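Local coordinates for serine-tRNA ligase (Naegleria fowleri, PDB 6BLJ), which catalyses the ATP-dependent attachment of serine to its cognate tRNA, as a class II aminoacyl-tRNA synthetase, at the interface of chains A and B. Coordinates in Å, arbitrary orientation; residue numbers count along the deposited sequence, not the author numbering. Chains: chain A/B, Serine-tRNA ligase.

The interface of chains A and B. Residues chain A 265; chain B 273-275.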
ATOM      1  N   ASP A 265      -4.303  -2.349   3.989  1.00 26.98           N
ATOM      2  CA  ASP A 265      -3.109  -1.520   3.960  1.00 23.14           C
ATOM      3  C   ASP A 265      -2.191  -1.816   5.138  1.00 23.86           C
ATOM      4  O   ASP A 265      -0.968  -1.826   4.972  1.00 21.44           O
ATOM      5  CB  ASP A 265      -3.501  -0.042   3.898  1.00 24.13           C
ATOM      6  CG  ASP A 265      -4.083   0.338   2.522  1.00 22.84           C
ATOM      7  OD1 ASP A 265      -3.607  -0.189   1.484  1.00 30.65           O
ATOM      8  OD2 ASP A 265      -5.002   1.149   2.470  1.00 27.24           O
TER
ATOM      9  N   GLY B 273      -1.042   3.820  -2.340  1.00 24.37           N
ATOM     10  CA  GLY B 273      -0.561   3.471  -1.020  1.00 25.04           C
ATOM     11  C   GLY B 273      -1.644   3.371   0.043  1.00 24.23           C
ATOM     12  O   GLY B 273      -1.446   2.701   1.060  1.00 23.68           O
ATOM     13  N   GLU B 274      -2.793   4.008  -0.168  1.00 20.87           N
ATOM     14  CA  GLU B 274      -3.905   3.914   0.781  1.00 29.49           C
ATOM     15  C   GLU B 274      -5.178   3.691  -0.010  1.00 25.72           C
ATOM     16  O   GLU B 274      -5.543   4.531  -0.838  1.00 23.32           O
ATOM     17  CB  GLU B 274      -4.054   5.182   1.643  1.00 22.09           C
ATOM     18  CG  GLU B 274      -4.829   4.947   2.962  1.00 24.29           C
ATOM     19  CD  GLU B 274      -6.356   5.006   2.823  1.00 22.01           C
ATOM     20  OE1 GLU B 274      -6.881   5.616   1.874  1.00 28.95           O
ATOM     21  OE2 GLU B 274      -7.035   4.471   3.718  1.00 27.43           O
ATOM     22  N   GLY B 275      -5.885   2.608   0.300  1.00 26.19           N
ATOM     23  CA  GLY B 275      -7.075   2.283  -0.460  1.00 30.90           C
ATOM     24  C   GLY B 275      -6.732   2.045  -1.921  1.00 31.45           C
ATOM     25  O   GLY B 275      -5.631   1.594  -2.273  1.00 26.13           O
TER
HETATM   26  O   HOH W   1      -3.253   0.928  -1.072  1.00 33.70           O
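The carboxylate of A:Asp265 meets the backbone of the loop stretch B:Gly273 to B:Gly275. A direct hydrogen bond runs from the backbone N of B:Gly275 to OD2 of A:Asp265, 2.8 Å long and nearly straight at 173° about the hydrogen. OD2 receives it through its syn lone pair, on the side facing OD1, while OD1 itself is engaged through a water. The first torsion, chi1 -71°, places CG anti to the carbonyl carbon of A:Asp265 and beside its backbone N, a turn of the side chain that carries the carboxylate towards the chain B loop.

The water adds an indirect link. It lies 2.8 Å from OD1 of A:Asp265 and 2.7 Å from the carbonyl O of B:Gly275. Both carboxylate oxygens thus address the same glycine, one through its N-H and one through water, which should restrain rotation of the carboxylate.

Apolar contact is slight: CG of A:Asp265 stands 4.0 Å from CA of B:Glu274. OE2 of B:Glu274 comes within 4.1 Å of OD2 of A:Asp265; these like charges, if both present, may weakly disfavour the contact.

The patch hides 97 Å² in total, of which A:Asp265 supplies 60 Å². It belongs to a larger interface that is not an exact two-fold, and the structure alone does not establish its biological role. In the fold, A:Asp265 belongs to the short helix 263-266, which meets the chain B loop joining strands 270-272 and 278-280.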